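Local coordinates for protein aac(6')-Ii (Enterococcus faecium, PDB 1N71) that transfers an acetyl group from acetyl-coenzyme A to the 6'-amino group of aminoglycoside antibiotics, thereby conferring resistance, at residues E44-A49 against E96-S101; A62-Q65 against G70-L73. All coordinates share one frame; numbering follows the deposited sequence.

How the contacts relate
Read from the N terminus, after strand 2-5 and two helices, the chain forms strand 46-52, then turns back through strand 55-66 and, after a tight turn, into strand 70-78 before entering helix 87-101. The turn between 65 and 70 is closed by contact 2, a short-range pairing within a beta hairpin. Contact 1 closes a much wider loop, with 46 residues between its segments, and that loop contains the whole of contact 2; the two do not cross. Contact 1 ties the sheet to the helix packed on it, whereas contact 2 joins two strands within the sheet. Their centres are about 9 Å apart, and Ile46 O and Ala62 N, 3.1 Å apart, probably link them by a hydrogen bond.

Contact 1. Residues E44-A49 against E96-S101; sequences ERIAVA and EKEVAS
Ile46 overlaps Glu98 and Val99 with both ends of its branched side chain, and it supplies most of the strand's share of the contact. Its CD1 reaches the CG2 methyl of Val99 at 3.6 Å, the two side chains crossing at about a right angle. The other branch, CG2, lies 3.8 Å from CB of Glu98, against the aliphatic base of that residue and not its carboxylate. With CG1 beside the backbone N (chi1 -68°) and the chain extended beyond it, CD1 is carried past CB of Glu98 to the neighbouring valine. This is sheet-to-helix packing of the GNAT fold: strand 46-49 and helix 96-101 run roughly antiparallel, at 155°, with their axes 9.5 Å apart. Leu95 of the same helix also touches Ile46, while backbone bonds to Ala62 hold the isoleucine in the sheet. Val48, on the same face, makes a looser approach, its CG2 4.3 Å from CG of Glu98; Leu91 and Tyr94 give it further cover. The Glu98 chain bends at chi2 (-79°), and its OE1 comes close to OE2 of Glu5, a pairing of like charges that might favour protonation of one carboxylate. Beyond the apolar patch, Ser101 OG donates to Glu98 O at 2.6 Å.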
# COMPACT_ATOMS: atom_id res chain seq x y z
N GLU A 44 -12.50 -3.46 12.55
CA GLU A 44 -12.60 -2.81 11.25
C GLU A 44 -12.22 -3.74 10.11
O GLU A 44 -12.62 -3.52 8.97
CB GLU A 44 -11.71 -1.56 11.21
CG GLU A 44 -10.24 -1.87 11.33
N ARG A 45 -11.44 -4.76 10.43
CA ARG A 45 -11.00 -5.72 9.41
C ARG A 45 -11.97 -6.87 9.27
O ARG A 45 -12.88 -7.05 10.08
CB ARG A 45 -9.63 -6.30 9.76
CG ARG A 45 -8.51 -5.29 9.84
CD ARG A 45 -7.18 -6.00 9.94
NE ARG A 45 -6.07 -5.08 10.18
CZ ARG A 45 -4.79 -5.43 10.13
NH1 ARG A 45 -4.45 -6.68 9.83
NH2 ARG A 45 -3.85 -4.53 10.38
N ILE A 46 -11.75 -7.66 8.22
CA ILE A 46 -12.56 -8.83 7.97
C ILE A 46 -11.61 -10.01 8.19
O ILE A 46 -10.44 -9.95 7.80
CB ILE A 46 -13.11 -8.82 6.53
CG1 ILE A 46 -14.14 -7.69 6.39
CG2 ILE A 46 -13.74 -10.16 6.18
CD1 ILE A 46 -14.56 -7.41 4.97
N ALA A 47 -12.12 -11.05 8.85
CA ALA A 47 -11.34 -12.24 9.15
C ALA A 47 -12.18 -13.47 8.85
O ALA A 47 -13.18 -13.74 9.52
CB ALA A 47 -10.93 -12.23 10.61
N VAL A 48 -11.77 -14.22 7.82
CA VAL A 48 -12.49 -15.41 7.40
C VAL A 48 -11.62 -16.65 7.54
O VAL A 48 -10.46 -16.65 7.15
CB VAL A 48 -12.96 -15.27 5.94
CG1 VAL A 48 -13.65 -16.54 5.48
CG2 VAL A 48 -13.88 -14.07 5.82
N ALA A 49 -12.19 -17.71 8.10
CA ALA A 49 -11.44 -18.94 8.30
C ALA A 49 -11.99 -20.13 7.54
O ALA A 49 -13.17 -20.18 7.18
CB ALA A 49 -11.36 -19.27 9.77
N GLU A 96 -14.66 -11.52 -0.67
CA GLU A 96 -15.29 -10.57 -1.58
C GLU A 96 -16.74 -10.28 -1.20
O GLU A 96 -17.18 -9.13 -1.26
CB GLU A 96 -15.18 -11.08 -3.02
CG GLU A 96 -13.76 -10.93 -3.56
CD GLU A 96 -13.59 -11.43 -4.98
OE1 GLU A 96 -14.56 -11.39 -5.76
OE2 GLU A 96 -12.47 -11.86 -5.34
N LYS A 97 -17.48 -11.30 -0.77
CA LYS A 97 -18.86 -11.10 -0.36
C LYS A 97 -18.90 -10.20 0.89
O LYS A 97 -19.73 -9.29 0.98
CB LYS A 97 -19.54 -12.44 -0.05
N GLU A 98 -18.00 -10.46 1.84
CA GLU A 98 -17.94 -9.69 3.08
C GLU A 98 -17.58 -8.22 2.83
O GLU A 98 -18.18 -7.32 3.41
CB GLU A 98 -16.91 -10.29 4.04
CG GLU A 98 -17.26 -11.65 4.62
CD GLU A 98 -18.26 -11.58 5.76
OE1 GLU A 98 -18.05 -10.75 6.67
OE2 GLU A 98 -19.25 -12.34 5.75
N VAL A 99 -16.59 -7.99 1.97
CA VAL A 99 -16.18 -6.63 1.66
C VAL A 99 -17.33 -5.88 1.00
O VAL A 99 -17.65 -4.75 1.37
CB VAL A 99 -14.95 -6.61 0.73
CG1 VAL A 99 -14.63 -5.18 0.30
CG2 VAL A 99 -13.75 -7.22 1.44
N ALA A 100 -17.95 -6.52 0.02
CA ALA A 100 -19.06 -5.89 -0.69
C ALA A 100 -20.16 -5.48 0.27
O ALA A 100 -20.72 -4.39 0.15
CB ALA A 100 -19.62 -6.85 -1.73
N SER A 101 -20.48 -6.35 1.23
CA SER A 101 -21.54 -6.07 2.19
C SER A 101 -21.26 -4.86 3.07
O SER A 101 -22.17 -4.33 3.70
CB SER A 101 -21.80 -7.30 3.07
OG SER A 101 -20.72 -7.54 3.97

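Contact 2. Residues A62-Q65 against G70-L73; sequences AIPQ and GWEL
Pro64 lies over one face of the Trp71 indole, and here the contact is packed most closely. Its CB sits 3.6 Å from the centroid of the six-membered ring, only 2° off the ring normal, a CH-pi contact of nearly ideal geometry. The proline CD meets CZ3 of Trp71, also at 3.6 Å, and CB of Ala62 approaches Trp71 CE3 obliquely. The indole NE1 is bonded to Ile68 O in the turn. Val99 of helix 87-101 touches the same indole, so this face belongs to the interior. The opposite face of the sheet carries Ile63 and Glu72 and is polar and more open to solvent, with the exposed Gln65 at its margin. There Gln65 NE2 donates to Glu72 OE1 at 2.9 Å, with the acceptor only 7° out of the amide plane, and Gln65 CG rests on Glu72 CB at 3.8 Å. An extended Glu72 and a Gln65 bent at chi2 (-75°) bring the two groups together. Between the faces, Ile63 and Glu72 form a hydrogen-bonded pair through reciprocal backbone bonds, Ile63 N to Glu72 O at 2.9 Å and Glu72 N to Ile63 O at 2.8 Å. Gln65 N adds a bond to Gly70 O at 2.9 Å, near the turn. The arrangement is an antiparallel beta hairpin of the GNAT fold; its second strand, 70-78, runs on to Leu76 and Val78, which bind coenzyme A.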
# COMPACT_ATOMS: atom_id res chain seq x y z
N ALA A 62 -8.90 -8.87 5.37
CA ALA A 62 -8.90 -7.67 4.54
C ALA A 62 -8.86 -6.44 5.44
O ALA A 62 -9.52 -6.40 6.48
CB ALA A 62 -10.14 -7.64 3.65
N ILE A 63 -8.09 -5.45 5.02
CA ILE A 63 -7.92 -4.20 5.76
C ILE A 63 -8.50 -3.04 4.96
O ILE A 63 -8.19 -2.87 3.78
CB ILE A 63 -6.42 -3.90 5.98
CG1 ILE A 63 -5.74 -5.07 6.68
CG2 ILE A 63 -6.26 -2.62 6.79
CD1 ILE A 63 -4.23 -4.96 6.71
N PRO A 64 -9.37 -2.22 5.58
CA PRO A 64 -9.93 -1.09 4.84
C PRO A 64 -8.86 0.00 4.77
O PRO A 64 -8.49 0.56 5.80
CB PRO A 64 -11.13 -0.69 5.69
CG PRO A 64 -10.64 -0.95 7.08
CD PRO A 64 -9.93 -2.29 6.94
N GLN A 65 -8.36 0.29 3.57
CA GLN A 65 -7.32 1.29 3.40
C GLN A 65 -7.81 2.62 2.83
O GLN A 65 -7.19 3.66 3.07
CB GLN A 65 -6.20 0.73 2.51
CG GLN A 65 -5.54 -0.54 3.07
CD GLN A 65 -4.60 -0.26 4.22
OE1 GLN A 65 -4.83 0.65 5.02
NE2 GLN A 65 -3.53 -1.04 4.32
N GLY A 70 -11.94 1.05 -0.67
CA GLY A 70 -10.78 0.26 -1.05
C GLY A 70 -10.18 -0.58 0.07
O GLY A 70 -9.73 -0.05 1.08
N TRP A 71 -10.16 -1.89 -0.14
CA TRP A 71 -9.63 -2.83 0.85
C TRP A 71 -8.41 -3.60 0.35
O TRP A 71 -8.34 -3.96 -0.82
CB TRP A 71 -10.71 -3.84 1.23
CG TRP A 71 -11.90 -3.23 1.89
CD1 TRP A 71 -12.79 -2.35 1.35
CD2 TRP A 71 -12.34 -3.47 3.23
NE1 TRP A 71 -13.76 -2.02 2.27
CE2 TRP A 71 -13.51 -2.70 3.43
CE3 TRP A 71 -11.87 -4.26 4.28
CZ2 TRP A 71 -14.21 -2.70 4.64
CZ3 TRP A 71 -12.57 -4.27 5.49
CH2 TRP A 71 -13.73 -3.49 5.66
N GLU A 72 -7.48 -3.86 1.26
CA GLU A 72 -6.28 -4.63 0.94
C GLU A 72 -6.44 -6.05 1.46
O GLU A 72 -6.68 -6.25 2.66
CB GLU A 72 -5.03 -4.02 1.58
CG GLU A 72 -3.83 -4.96 1.52
CD GLU A 72 -2.56 -4.37 2.13
OE1 GLU A 72 -2.66 -3.48 2.99
OE2 GLU A 72 -1.46 -4.82 1.75
N LEU A 73 -6.31 -7.03 0.56
CA LEU A 73 -6.41 -8.43 0.93
C LEU A 73 -5.10 -8.78 1.64
O LEU A 73 -4.02 -8.68 1.06
CB LEU A 73 -6.58 -9.29 -0.33
CG LEU A 73 -6.74 -10.81 -0.19
CD1 LEU A 73 -7.21 -11.39 -1.52
CD2 LEU A 73 -5.43 -11.46 0.23